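Local coordinates for probable branched-chain amino acid ABC transporter, amino acid binding protein (Thermus thermophilus, PDB 3LKB) that binds valine and probably delivers branched-chain amino acids to an ABC transporter for uptake, at residues G14-P19 with V53-Y58; C35-E40 with R273-P278; A189-F194 with L221-R226; R302-R307 with E314-A319; V335-G340 with P372-L377. The protein carries 2 engineered substitutions. All blocks are in the same frame, centred on the assembly; numbering follows the deposited sequence.

Interaction 1: residues G14-P19 with V53-Y58; sequences GAITGP and VRDDQY. With VAL (valine), chain C.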
# COMPACT_ATOMS: atom_id res chain seq x y z
N GLY A 14 9.80 5.83 4.67
CA GLY A 14 8.81 6.50 3.83
C GLY A 14 7.49 5.74 3.87
O GLY A 14 7.30 4.82 4.69
N ALA A 15 6.56 6.19 3.04
CA ALA A 15 5.17 5.77 3.04
C ALA A 15 4.92 4.58 2.10
O ALA A 15 4.48 4.80 0.95
CB ALA A 15 4.29 6.93 2.62
N ILE A 16 5.18 3.36 2.58
CA ILE A 16 4.83 2.12 1.88
C ILE A 16 3.29 2.02 1.92
O ILE A 16 2.65 1.52 0.97
CB ILE A 16 5.54 0.88 2.54
CG1 ILE A 16 7.03 0.86 2.23
CG2 ILE A 16 5.06 -0.40 1.95
CD1 ILE A 16 7.87 0.36 3.39
N THR A 17 2.69 2.55 3.00
CA THR A 17 1.25 2.65 3.07
C THR A 17 0.90 4.01 3.58
O THR A 17 1.81 4.77 3.90
CB THR A 17 0.62 1.56 3.95
OG1 THR A 17 0.97 1.76 5.34
CG2 THR A 17 1.08 0.18 3.44
N GLY A 18 -0.40 4.33 3.64
CA GLY A 18 -0.86 5.64 4.08
C GLY A 18 -0.75 6.67 2.98
O GLY A 18 -0.57 6.32 1.82
N PRO A 19 -0.88 7.95 3.33
CA PRO A 19 -0.96 9.02 2.33
C PRO A 19 0.26 9.01 1.40
O PRO A 19 1.39 8.84 1.89
CB PRO A 19 -0.95 10.32 3.18
CG PRO A 19 -1.40 9.89 4.57
CD PRO A 19 -0.93 8.46 4.72
N VAL A 53 14.16 -0.93 5.45
CA VAL A 53 13.11 -0.20 4.76
C VAL A 53 11.92 -0.08 5.69
O VAL A 53 11.24 -1.08 5.94
CB VAL A 53 12.69 -0.95 3.49
CG1 VAL A 53 11.34 -0.48 3.02
CG2 VAL A 53 13.75 -0.75 2.40
N ARG A 54 11.67 1.13 6.21
CA ARG A 54 10.60 1.35 7.21
C ARG A 54 9.44 2.11 6.59
O ARG A 54 9.62 3.09 5.85
CB ARG A 54 11.12 2.17 8.41
CG ARG A 54 12.44 1.67 9.03
CD ARG A 54 12.24 1.09 10.40
NE ARG A 54 12.25 -0.36 10.41
CZ ARG A 54 13.02 -1.11 11.22
NH1 ARG A 54 13.86 -0.56 12.08
NH2 ARG A 54 12.91 -2.44 11.17
N ASP A 55 8.24 1.64 6.88
CA ASP A 55 7.05 2.32 6.54
C ASP A 55 6.68 3.28 7.66
O ASP A 55 6.21 2.84 8.70
CB ASP A 55 5.94 1.27 6.41
CG ASP A 55 4.58 1.88 6.04
OD1 ASP A 55 4.49 3.03 5.51
OD2 ASP A 55 3.57 1.20 6.27
N ASP A 56 6.88 4.58 7.43
CA ASP A 56 6.45 5.61 8.37
C ASP A 56 5.05 6.13 8.12
O ASP A 56 4.59 6.99 8.85
CB ASP A 56 7.41 6.80 8.38
CG ASP A 56 7.55 7.49 6.99
OD1 ASP A 56 6.57 7.54 6.20
OD2 ASP A 56 8.68 8.00 6.71
N GLN A 57 4.39 5.64 7.06
CA GLN A 57 3.03 6.06 6.66
C GLN A 57 2.82 7.58 6.57
O GLN A 57 1.71 8.08 6.79
CB GLN A 57 1.99 5.43 7.59
CG GLN A 57 2.08 3.89 7.55
CD GLN A 57 0.97 3.21 8.27
OE1 GLN A 57 0.74 3.47 9.45
NE2 GLN A 57 0.25 2.32 7.56
N TYR A 58 3.88 8.30 6.22
CA TYR A 58 3.80 9.74 6.04
C TYR A 58 3.58 10.44 7.37
O TYR A 58 3.05 11.52 7.39
CB TYR A 58 2.63 10.12 5.09
CG TYR A 58 2.96 11.27 4.17
CD1 TYR A 58 4.06 11.19 3.33
CD2 TYR A 58 2.21 12.44 4.16
CE1 TYR A 58 4.39 12.22 2.50
CE2 TYR A 58 2.54 13.51 3.31
CZ TYR A 58 3.63 13.37 2.48
OH TYR A 58 3.99 14.36 1.63
N VAL C . 5.25 12.57 -1.91
CA VAL C . 6.57 13.32 -1.86
C VAL C . 7.71 12.51 -1.35
O VAL C . 8.36 11.96 -2.21
CB VAL C . 6.54 14.55 -0.98
CG1 VAL C . 6.37 14.22 0.42
CG2 VAL C . 7.76 15.22 -1.14
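Asp55 grips the backbone and side chain of Thr17, and this carboxylate is the tight centre of the contact. Its CG, anti to the backbone N (chi1 -180°), is placed 3.6 Å from Thr17 N. Thr17 N reaches Asp55 OD1 at 3.1 Å in a nearly straight bond. Gln57 N bonds the same oxygen, which closes an Asx turn. Both donors come in above the carboxylate plane, on opposite faces. Thr17 OG1 donates to the syn lone pair of Asp55 OD2 at 2.8 Å. Parallel strand pairing ends here: Gly14 N donates to Arg54 O at 3.0 Å, and Asp56 N donates to Gly14 O. Ile16 CD1 lies 3.6 Å from Val53 CG1, the two side chains crossing at about a right angle. The packing is looser toward the valine site. Pro19 CB meets Tyr58 CD2 at 3.9 Å, and Ala15 CB stands 4.3 Å from Tyr58 CD1. Tyr58 is one of the valine-pocket residues. Gln57 OE1 bonds Arg277 NH1 of the second subunit. Several N-H and O-H donors converge on Asp55, which would favour its ionised form and fix the two strand-end loops against each other.

Interaction 2: residues C35-E40 with R273-P278; sequences CKWANE and RKYGRP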
# COMPACT_ATOMS: atom_id res chain seq x y z
N CYS A 35 19.31 -2.79 -3.13
CA CYS A 35 20.21 -3.14 -2.05
C CYS A 35 20.47 -4.64 -2.05
O CYS A 35 21.59 -5.09 -1.76
CB CYS A 35 19.64 -2.71 -0.72
SG CYS A 35 20.80 -2.83 0.67
N LYS A 36 19.41 -5.38 -2.41
CA LYS A 36 19.44 -6.83 -2.51
C LYS A 36 20.36 -7.25 -3.64
O LYS A 36 21.20 -8.13 -3.50
CB LYS A 36 18.04 -7.34 -2.80
CG LYS A 36 17.77 -8.73 -2.26
CD LYS A 36 16.49 -8.78 -1.43
CE LYS A 36 16.69 -8.12 -0.07
NZ LYS A 36 15.47 -8.22 0.77
N TRP A 37 20.18 -6.58 -4.81
CA TRP A 37 21.05 -6.74 -5.97
C TRP A 37 22.52 -6.33 -5.71
O TRP A 37 23.43 -6.99 -6.15
CB TRP A 37 20.47 -5.99 -7.19
CG TRP A 37 21.06 -6.36 -8.53
CD1 TRP A 37 20.73 -7.46 -9.30
CD2 TRP A 37 22.00 -5.61 -9.29
NE1 TRP A 37 21.44 -7.44 -10.49
CE2 TRP A 37 22.23 -6.32 -10.50
CE3 TRP A 37 22.69 -4.42 -9.07
CZ2 TRP A 37 23.14 -5.88 -11.47
CZ3 TRP A 37 23.60 -3.96 -10.06
CH2 TRP A 37 23.82 -4.70 -11.24
N ALA A 38 22.76 -5.25 -4.97
CA ALA A 38 24.13 -4.92 -4.55
C ALA A 38 24.84 -6.10 -3.88
O ALA A 38 25.99 -6.38 -4.18
CB ALA A 38 24.15 -3.70 -3.63
N ASN A 39 24.14 -6.79 -3.00
CA ASN A 39 24.69 -7.95 -2.27
C ASN A 39 24.99 -9.15 -3.18
O ASN A 39 26.07 -9.74 -3.08
CB ASN A 39 23.80 -8.36 -1.07
CG ASN A 39 23.94 -7.42 0.14
OD1 ASN A 39 24.98 -6.78 0.35
ND2 ASN A 39 22.90 -7.34 0.94
N GLU A 40 24.03 -9.49 -4.06
CA GLU A 40 24.15 -10.60 -5.01
C GLU A 40 25.29 -10.38 -6.03
O GLU A 40 25.95 -11.32 -6.41
CB GLU A 40 22.85 -10.85 -5.81
CG GLU A 40 21.54 -10.73 -5.04
CD GLU A 40 20.73 -12.05 -4.97
OE1 GLU A 40 21.02 -12.97 -5.80
OE2 GLU A 40 19.80 -12.12 -4.10
N ARG A 273 12.12 -8.35 -12.21
CA ARG A 273 11.66 -9.70 -12.48
C ARG A 273 12.34 -10.67 -11.53
O ARG A 273 11.68 -11.53 -10.91
CB ARG A 273 11.78 -10.09 -13.96
CG ARG A 273 13.17 -10.30 -14.53
CD ARG A 273 13.71 -11.78 -14.36
NE ARG A 273 12.78 -12.83 -14.84
CZ ARG A 273 12.76 -13.34 -16.08
NH1 ARG A 273 13.62 -12.92 -17.02
NH2 ARG A 273 11.87 -14.29 -16.39
N LYS A 274 13.63 -10.45 -11.33
CA LYS A 274 14.41 -11.29 -10.46
C LYS A 274 13.70 -11.53 -9.16
O LYS A 274 13.61 -12.68 -8.76
CB LYS A 274 15.80 -10.70 -10.22
CG LYS A 274 16.70 -11.59 -9.34
CD LYS A 274 18.14 -11.74 -9.91
CE LYS A 274 19.09 -12.42 -8.90
NZ LYS A 274 18.54 -13.69 -8.25
N TYR A 275 13.19 -10.49 -8.50
CA TYR A 275 12.58 -10.65 -7.16
C TYR A 275 11.05 -10.73 -7.20
O TYR A 275 10.37 -10.51 -6.19
CB TYR A 275 13.06 -9.55 -6.17
CG TYR A 275 14.57 -9.45 -6.07
CD1 TYR A 275 15.34 -10.55 -5.61
CD2 TYR A 275 15.24 -8.29 -6.49
CE1 TYR A 275 16.74 -10.50 -5.55
CE2 TYR A 275 16.66 -8.20 -6.42
CZ TYR A 275 17.40 -9.32 -5.95
OH TYR A 275 18.77 -9.28 -5.90
N GLY A 276 10.51 -11.04 -8.39
CA GLY A 276 9.07 -11.30 -8.59
C GLY A 276 8.15 -10.12 -8.29
O GLY A 276 7.05 -10.31 -7.78
N ARG A 277 8.58 -8.90 -8.58
CA ARG A 277 7.70 -7.75 -8.38
C ARG A 277 6.55 -7.83 -9.37
O ARG A 277 6.71 -8.37 -10.46
CB ARG A 277 8.46 -6.42 -8.54
CG ARG A 277 9.51 -6.20 -7.46
CD ARG A 277 8.86 -6.20 -6.12
NE ARG A 277 9.80 -5.73 -5.13
CZ ARG A 277 9.55 -5.53 -3.85
NH1 ARG A 277 8.32 -5.73 -3.34
NH2 ARG A 277 10.55 -5.11 -3.08
N PRO A 278 5.38 -7.30 -8.98
CA PRO A 278 4.28 -7.21 -9.96
C PRO A 278 4.62 -6.28 -11.10
O PRO A 278 5.35 -5.28 -10.90
CB PRO A 278 3.11 -6.64 -9.17
CG PRO A 278 3.58 -6.49 -7.76
CD PRO A 278 5.01 -6.83 -7.63
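The Tyr275 ring has Lys36 CD over one face. Lys274 CG lies on the other, 3.9 Å from the plane of the Tyr275 ring and offset toward the rim. Glu40 OE2 is at the edge, in plane. Lys36 CG comes within 3.8 Å of Tyr275 CZ, and the two side chains cross obliquely. The carboxylate of Glu40 and the ring meet tip to tip, their planes 64° apart. Glu40 CG approaches Tyr275 OH to 3.2 Å. The same hydroxyl lies at the edge of the Trp37 ring system and 3.2 Å from Trp37 N, but the angle is too poor for a hydrogen bond. Lys274 adds a salt bridge, with NZ 3.6 Å from Glu40 OE1. Gly276, at positive phi, is the C-prime residue of the Schellman motif that ends helix 263-274, just beyond the tyrosine. The contact therefore joins that helix end to helix 21-41. Trp37 also packs on Leu267 and Ile271 of helix 263-274, while Cys35 and Ala38 rest on strand 47-55.

Interaction 3: residues A189-F194 with L221-R226; sequences ALLKRF and LGLKMR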
# COMPACT_ATOMS: atom_id res chain seq x y z
N ALA A 189 -17.94 19.83 -7.99
CA ALA A 189 -17.96 21.21 -7.53
C ALA A 189 -16.67 21.98 -7.88
O ALA A 189 -16.70 23.15 -8.28
CB ALA A 189 -18.25 21.27 -6.01
N LEU A 190 -15.53 21.34 -7.71
CA LEU A 190 -14.29 22.04 -7.87
C LEU A 190 -14.11 22.34 -9.34
O LEU A 190 -13.79 23.44 -9.73
CB LEU A 190 -13.13 21.21 -7.33
CG LEU A 190 -11.76 21.60 -7.81
CD1 LEU A 190 -11.36 22.84 -7.05
CD2 LEU A 190 -10.84 20.47 -7.51
N LEU A 191 -14.35 21.34 -10.16
CA LEU A 191 -14.25 21.52 -11.60
C LEU A 191 -15.24 22.57 -12.15
O LEU A 191 -14.88 23.39 -13.01
CB LEU A 191 -14.34 20.17 -12.32
CG LEU A 191 -13.16 19.21 -12.10
CD1 LEU A 191 -13.54 17.79 -12.44
CD2 LEU A 191 -11.90 19.62 -12.89
N LYS A 192 -16.48 22.56 -11.66
CA LYS A 192 -17.51 23.58 -12.03
C LYS A 192 -17.09 25.00 -11.62
O LYS A 192 -17.30 25.93 -12.36
CB LYS A 192 -18.87 23.26 -11.40
CG LYS A 192 -19.94 22.65 -12.28
CD LYS A 192 -19.45 21.60 -13.24
CE LYS A 192 -20.53 20.49 -13.41
NZ LYS A 192 -21.65 20.67 -14.41
N ARG A 193 -16.46 25.15 -10.46
CA ARG A 193 -15.83 26.40 -10.02
C ARG A 193 -14.80 26.90 -11.04
O ARG A 193 -14.85 28.08 -11.43
CB ARG A 193 -15.16 26.21 -8.65
CG ARG A 193 -15.74 26.98 -7.47
CD ARG A 193 -15.49 28.51 -7.64
NE ARG A 193 -16.39 29.12 -8.65
CZ ARG A 193 -16.48 30.42 -8.97
NH1 ARG A 193 -15.70 31.35 -8.38
NH2 ARG A 193 -17.36 30.79 -9.90
N PHE A 194 -13.90 26.02 -11.47
CA PHE A 194 -12.86 26.34 -12.48
C PHE A 194 -13.45 26.74 -13.82
O PHE A 194 -13.03 27.70 -14.43
CB PHE A 194 -11.93 25.14 -12.70
CG PHE A 194 -10.97 24.88 -11.55
CD1 PHE A 194 -11.01 25.67 -10.38
CD2 PHE A 194 -10.07 23.84 -11.63
CE1 PHE A 194 -10.13 25.45 -9.33
CE2 PHE A 194 -9.16 23.58 -10.58
CZ PHE A 194 -9.19 24.39 -9.42
N LEU A 221 -17.70 15.06 -17.30
CA LEU A 221 -18.40 16.32 -17.51
C LEU A 221 -18.16 16.97 -18.89
O LEU A 221 -18.77 18.01 -19.19
CB LEU A 221 -18.04 17.32 -16.41
CG LEU A 221 -18.42 16.86 -15.01
CD1 LEU A 221 -17.53 17.53 -14.02
CD2 LEU A 221 -19.91 17.13 -14.74
N GLY A 222 -17.27 16.39 -19.69
CA GLY A 222 -16.88 16.96 -20.98
C GLY A 222 -16.12 18.27 -21.00
O GLY A 222 -16.29 19.05 -21.93
N LEU A 223 -15.26 18.55 -20.01
CA LEU A 223 -14.60 19.86 -19.97
C LEU A 223 -13.39 19.94 -20.90
O LEU A 223 -12.79 18.91 -21.23
CB LEU A 223 -14.16 20.22 -18.56
CG LEU A 223 -15.13 20.09 -17.39
CD1 LEU A 223 -14.38 20.35 -16.12
CD2 LEU A 223 -16.31 21.04 -17.51
N LYS A 224 -13.04 21.16 -21.30
CA LYS A 224 -11.93 21.37 -22.22
C LYS A 224 -10.60 21.82 -21.57
O LYS A 224 -9.60 22.02 -22.28
CB LYS A 224 -12.31 22.40 -23.30
CG LYS A 224 -13.73 22.27 -23.90
CD LYS A 224 -13.89 21.03 -24.81
CE LYS A 224 -15.30 20.98 -25.43
NZ LYS A 224 -15.77 22.35 -25.82
N MET A 225 -10.57 21.99 -20.26
CA MET A 225 -9.35 22.46 -19.63
C MET A 225 -8.29 21.39 -19.85
O MET A 225 -8.57 20.18 -19.83
CB MET A 225 -9.49 22.65 -18.13
CG MET A 225 -10.85 23.11 -17.60
SD MET A 225 -10.83 23.05 -15.80
CE MET A 225 -10.70 21.33 -15.62
N ARG A 226 -7.07 21.85 -20.04
CA ARG A 226 -5.92 20.98 -20.11
C ARG A 226 -5.31 20.74 -18.72
O ARG A 226 -5.19 21.68 -17.91
CB ARG A 226 -4.92 21.61 -21.07
CG ARG A 226 -3.53 21.04 -20.98
CD ARG A 226 -3.39 19.76 -21.81
NE ARG A 226 -3.79 20.03 -23.18
CZ ARG A 226 -3.26 19.46 -24.26
NH1 ARG A 226 -2.28 18.54 -24.18
NH2 ARG A 226 -3.74 19.81 -25.44
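Leu191 and Met225 join a helix to a connecting loop of the alpha/beta fold. Helix 188-196 meets the turn between helix 208-220 and strand 226-229. That turn opens with a Schellman motif, in which Gly222 has positive phi. No hydrogen bond crosses the contact. Apolar packing carries it. Leu191 CB touches Leu223 CD1 at 3.8 Å, and Leu191 CD1 stands 4.3 Å from Leu221 CD1. The Leu191 side chain crosses those of Leu223 and Met225 obliquely. It also packs on Ile214 and Asp217 of helix 208-220. The aliphatic part of a charged side chain gives a second kind of contact: Lys192 CE lies 3.7 Å from Leu221 CD2. Sulfur contacts form the third kind. Met225 SD sits at the edge of the Phe194 ring, near its plane, and 3.9 Å from Phe194 CB. Phe194 and Met225 both also touch Val202 of strand 201-205. A turn about the CG-SD bond (chi3 -66°) places Met225 CE 3.4 Å from Leu191 CD2.

Interaction 4: residues R302-R307 with E314-A319; sequences RRAQER and ETVYQA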
# COMPACT_ATOMS: atom_id res chain seq x y z
N ARG A 302 30.62 2.91 -2.43
CA ARG A 302 31.64 2.27 -3.20
C ARG A 302 32.85 3.17 -3.42
O ARG A 302 33.94 2.75 -3.26
CB ARG A 302 31.11 1.75 -4.55
CG ARG A 302 32.07 0.91 -5.29
CD ARG A 302 31.73 0.66 -6.70
NE ARG A 302 31.79 1.85 -7.46
CZ ARG A 302 32.86 2.35 -8.03
NH1 ARG A 302 34.00 1.73 -7.99
NH2 ARG A 302 32.75 3.46 -8.66
N ARG A 303 32.60 4.41 -3.76
CA ARG A 303 33.65 5.38 -3.90
C ARG A 303 34.33 5.68 -2.59
O ARG A 303 35.50 5.77 -2.52
CB ARG A 303 33.16 6.62 -4.60
CG ARG A 303 33.02 6.46 -6.05
CD ARG A 303 32.02 7.34 -6.54
NE ARG A 303 31.69 7.20 -7.92
CZ ARG A 303 31.64 8.21 -8.75
NH1 ARG A 303 32.01 9.35 -8.31
NH2 ARG A 303 31.27 8.05 -9.97
N ALA A 304 33.57 5.79 -1.54
CA ALA A 304 34.17 5.86 -0.22
C ALA A 304 35.13 4.67 0.05
O ALA A 304 36.19 4.86 0.67
CB ALA A 304 33.08 6.00 0.90
N GLN A 305 34.79 3.46 -0.40
CA GLN A 305 35.64 2.32 -0.04
C GLN A 305 36.91 2.32 -0.82
O GLN A 305 37.97 1.98 -0.29
CB GLN A 305 34.96 0.99 -0.29
CG GLN A 305 34.41 0.42 0.97
CD GLN A 305 35.31 -0.61 1.64
OE1 GLN A 305 35.68 -0.46 2.81
NE2 GLN A 305 35.60 -1.68 0.92
N GLU A 306 36.78 2.66 -2.09
CA GLU A 306 37.90 2.74 -2.98
C GLU A 306 38.89 3.82 -2.51
O GLU A 306 40.07 3.55 -2.42
CB GLU A 306 37.38 2.98 -4.39
CG GLU A 306 38.27 3.82 -5.33
CD GLU A 306 37.42 4.72 -6.28
OE1 GLU A 306 36.90 5.79 -5.79
OE2 GLU A 306 37.30 4.34 -7.49
N ARG A 307 38.41 5.02 -2.17
CA ARG A 307 39.29 6.12 -1.79
C ARG A 307 39.82 5.95 -0.36
O ARG A 307 41.03 5.96 -0.16
CB ARG A 307 38.60 7.48 -1.98
CG ARG A 307 39.47 8.64 -2.53
CD ARG A 307 38.56 9.86 -3.01
NE ARG A 307 37.79 9.57 -4.25
CZ ARG A 307 36.67 10.19 -4.68
NH1 ARG A 307 36.12 11.19 -3.99
NH2 ARG A 307 36.10 9.80 -5.83
N GLU A 314 31.28 10.98 6.74
CA GLU A 314 32.27 11.89 6.17
C GLU A 314 32.83 11.41 4.84
O GLU A 314 32.90 12.17 3.89
CB GLU A 314 33.38 12.20 7.17
CG GLU A 314 32.88 13.06 8.35
CD GLU A 314 33.77 12.91 9.61
OE1 GLU A 314 34.99 13.22 9.55
OE2 GLU A 314 33.23 12.49 10.66
N THR A 315 33.19 10.14 4.75
CA THR A 315 33.78 9.66 3.52
C THR A 315 32.75 9.60 2.42
O THR A 315 33.08 9.91 1.26
CB THR A 315 34.48 8.31 3.66
OG1 THR A 315 33.55 7.31 4.10
CG2 THR A 315 35.59 8.43 4.69
N VAL A 316 31.52 9.21 2.79
CA VAL A 316 30.41 9.17 1.85
C VAL A 316 30.08 10.57 1.34
O VAL A 316 29.84 10.75 0.14
CB VAL A 316 29.15 8.57 2.47
CG1 VAL A 316 27.91 9.00 1.72
CG2 VAL A 316 29.25 7.08 2.50
N TYR A 317 30.10 11.55 2.26
CA TYR A 317 29.98 12.95 1.88
C TYR A 317 31.00 13.32 0.77
O TYR A 317 30.62 13.89 -0.27
CB TYR A 317 30.01 13.89 3.11
CG TYR A 317 30.04 15.38 2.74
CD1 TYR A 317 28.87 16.07 2.43
CD2 TYR A 317 31.24 16.08 2.68
CE1 TYR A 317 28.87 17.42 2.07
CE2 TYR A 317 31.26 17.45 2.31
CZ TYR A 317 30.07 18.09 1.99
OH TYR A 317 30.04 19.42 1.62
N GLN A 318 32.27 12.93 0.97
CA GLN A 318 33.39 13.32 0.07
C GLN A 318 33.25 12.66 -1.27
O GLN A 318 33.58 13.22 -2.30
CB GLN A 318 34.75 12.94 0.67
CG GLN A 318 35.18 13.72 1.94
CD GLN A 318 35.29 15.22 1.67
OE1 GLN A 318 35.70 15.63 0.58
NE2 GLN A 318 34.92 16.05 2.66
N ALA A 319 32.75 11.43 -1.25
CA ALA A 319 32.43 10.72 -2.49
C ALA A 319 31.32 11.45 -3.27
O ALA A 319 31.41 11.58 -4.47
CB ALA A 319 32.03 9.29 -2.19
O HOH W 1 33.25 11.02 -5.98
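Ala304 and Thr315 mark the closest backbone approach, with their CA atoms 5.3 Å apart. The axes of the helical segments 302-307 and 314-319 come within 8.2 Å and cross at 104°, so the two run nearly perpendicular. Small side chains allow this closeness. Ala304 CB lies 3.5 Å from Thr315 OG1 and 4.3 Å from Val316 CG2. Ala319 CB packs against Arg303 CB at 3.8 Å and sits close to Ala304 N. Thr315 OG1 lies between its backbone N and carbonyl carbon (chi1 59°). Its polar partners are in the linker: it bonds Thr312 N and Arg310 O.

No direct hydrogen bond joins the segments, but one modelled water lies between them. It accepts from Arg303 NH1 and from Arg307 NH2, each at 3.1 Å. Its distance to Ala319 O, 2.4 Å, is too short to be trusted, so that link is doubtful. The water lies at the edge of the Arg303 guanidinium, in its plane. Arg303 is extended from CG to NE, and its NE forms a salt bridge with Glu299. Its NH1 also bonds Asn327 O. Arg307 bends at chi3, and Gln318 O lies 3.7 Å from Arg307 NH1 at the edge of the group. The arrangement is that of two consecutive helices, 285-308 and 313-321, joined by a short loop and packed crosswise, as in an alpha-alpha corner.

Interaction 5: residues V335-G340 with P372-L377; sequences VSTKQG and PFTSAL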
# COMPACT_ATOMS: atom_id res chain seq x y z
N VAL A 335 17.44 11.69 -17.36
CA VAL A 335 17.92 12.33 -18.57
C VAL A 335 19.13 13.24 -18.28
O VAL A 335 19.41 13.54 -17.14
CB VAL A 335 16.78 13.15 -19.22
CG1 VAL A 335 15.64 12.27 -19.57
CG2 VAL A 335 16.30 14.29 -18.31
N SER A 336 19.86 13.64 -19.31
CA SER A 336 20.91 14.63 -19.16
C SER A 336 20.80 15.70 -20.26
O SER A 336 20.27 15.43 -21.37
CB SER A 336 22.29 13.96 -19.13
OG SER A 336 22.44 13.09 -20.22
N THR A 337 21.18 16.94 -19.98
CA THR A 337 21.17 17.94 -21.09
C THR A 337 22.25 17.59 -22.13
O THR A 337 23.13 16.77 -21.86
CB THR A 337 21.31 19.34 -20.59
OG1 THR A 337 22.55 19.44 -19.87
CG2 THR A 337 20.14 19.66 -19.63
N LYS A 338 22.17 18.14 -23.34
CA LYS A 338 23.19 17.76 -24.32
C LYS A 338 24.48 18.40 -23.91
O LYS A 338 25.55 17.92 -24.20
CB LYS A 338 22.80 18.07 -25.77
CG LYS A 338 22.25 19.45 -26.07
CD LYS A 338 22.21 19.58 -27.59
CE LYS A 338 23.59 19.10 -28.17
NZ LYS A 338 23.66 19.00 -29.66
N GLN A 339 24.32 19.48 -23.17
CA GLN A 339 25.37 20.10 -22.36
C GLN A 339 25.97 19.21 -21.22
O GLN A 339 27.20 19.12 -21.04
CB GLN A 339 24.74 21.35 -21.72
CG GLN A 339 24.07 22.31 -22.73
CD GLN A 339 25.11 23.01 -23.64
OE1 GLN A 339 26.24 23.27 -23.20
NE2 GLN A 339 24.74 23.27 -24.91
N GLY A 340 25.08 18.60 -20.43
CA GLY A 340 25.41 18.16 -19.09
C GLY A 340 25.66 16.68 -19.00
O GLY A 340 25.72 15.99 -20.03
N PRO A 372 15.74 17.23 -23.16
CA PRO A 372 16.02 17.62 -21.77
C PRO A 372 16.36 19.10 -21.71
O PRO A 372 17.07 19.55 -22.60
CB PRO A 372 17.23 16.79 -21.43
CG PRO A 372 17.04 15.50 -22.30
CD PRO A 372 16.51 16.04 -23.57
N PHE A 373 15.85 19.84 -20.72
CA PHE A 373 16.17 21.23 -20.54
C PHE A 373 16.14 21.66 -19.04
O PHE A 373 15.54 20.97 -18.21
CB PHE A 373 15.27 22.12 -21.43
CG PHE A 373 13.81 22.21 -20.98
CD1 PHE A 373 13.36 23.33 -20.28
CD2 PHE A 373 12.88 21.18 -21.28
CE1 PHE A 373 12.01 23.44 -19.84
CE2 PHE A 373 11.52 21.24 -20.84
CZ PHE A 373 11.09 22.38 -20.11
N THR A 374 16.82 22.76 -18.72
CA THR A 374 16.75 23.40 -17.40
C THR A 374 15.99 24.69 -17.55
O THR A 374 15.99 25.30 -18.63
CB THR A 374 18.14 23.72 -16.80
OG1 THR A 374 18.83 24.67 -17.62
CG2 THR A 374 19.00 22.44 -16.64
N SER A 375 15.28 25.10 -16.50
CA SER A 375 14.49 26.34 -16.58
C SER A 375 15.24 27.56 -16.01
O SER A 375 15.37 27.70 -14.81
CB SER A 375 13.13 26.21 -15.88
OG SER A 375 12.51 27.49 -15.81
N ALA A 376 15.73 28.44 -16.87
CA ALA A 376 16.32 29.68 -16.37
C ALA A 376 15.27 30.54 -15.65
O ALA A 376 15.59 31.18 -14.62
CB ALA A 376 16.97 30.45 -17.51
N LEU A 377 14.03 30.57 -16.15
CA LEU A 377 12.94 31.23 -15.41
C LEU A 377 12.84 30.81 -13.91
O LEU A 377 12.76 31.65 -12.99
CB LEU A 377 11.60 31.03 -16.09
CG LEU A 377 10.41 31.75 -15.43
CD1 LEU A 377 10.72 33.23 -15.17
CD2 LEU A 377 9.14 31.66 -16.28
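Pro372 lays its ring against the backbone of Ser336 and the side chain of Val335. Its CB lies 3.3 Å from Ser336 O, and its CG is 3.4 Å from the same oxygen. Pro372 CG also meets Val335 CB at 3.9 Å, the two side chains crossing obliquely. Val335 CG1 is anti to the carbonyl carbon (chi1 -60°), which leaves CG2 between the backbone N and the carbonyl carbon, 4.1 Å from Pro372 CB. The touch is therefore carbon against carbon and carbon against a carbonyl oxygen. No hydrogen bond crosses it. The contact joins two irregular segments of the periplasmic binding protein fold: the long loop between helix 313-321 and strand 357-362, and the lead-in to the C-terminal helix 376-383. Ser375 is the N-cap of that helix, and its OG bonds Phe378 N and Glu135. Both segments have further holds: Val335 pairs by its backbone with Ser254, and Phe373 with Leu356. Thr337 CA stands 4.1 Å from Pro372 CB. Thr337 CG2 approaches Thr374 CG2 to 4.2 Å, a loose methyl contact near the surface. Thr337 and Thr374 both touch Glu354. Within segment 335-340, Thr337 OG1 accepts a weak bond from Gly340 N at 2.7 Å.

In the fold
Interaction 4 is buried, interactions 1 and 3 are partly buried, and interactions 2 and 5 lie at the surface. Helix 21-41 of interaction 2 is followed in the chain by strand 47-55 of interaction 1, and both contacts touch the second subunit. Their nearest atoms are about 7 Å apart. Interaction 1 relies on carboxylate and backbone bonds beside the valine pocket, whereas interaction 2 relies on a tyrosine ring and a salt bridge. Interaction 3 is apolar. Interaction 4 combines small side chains with a water between two arginines, and it stands on the opposite side of the chain's centre from interaction 3. Interaction 5 has only packing between loops.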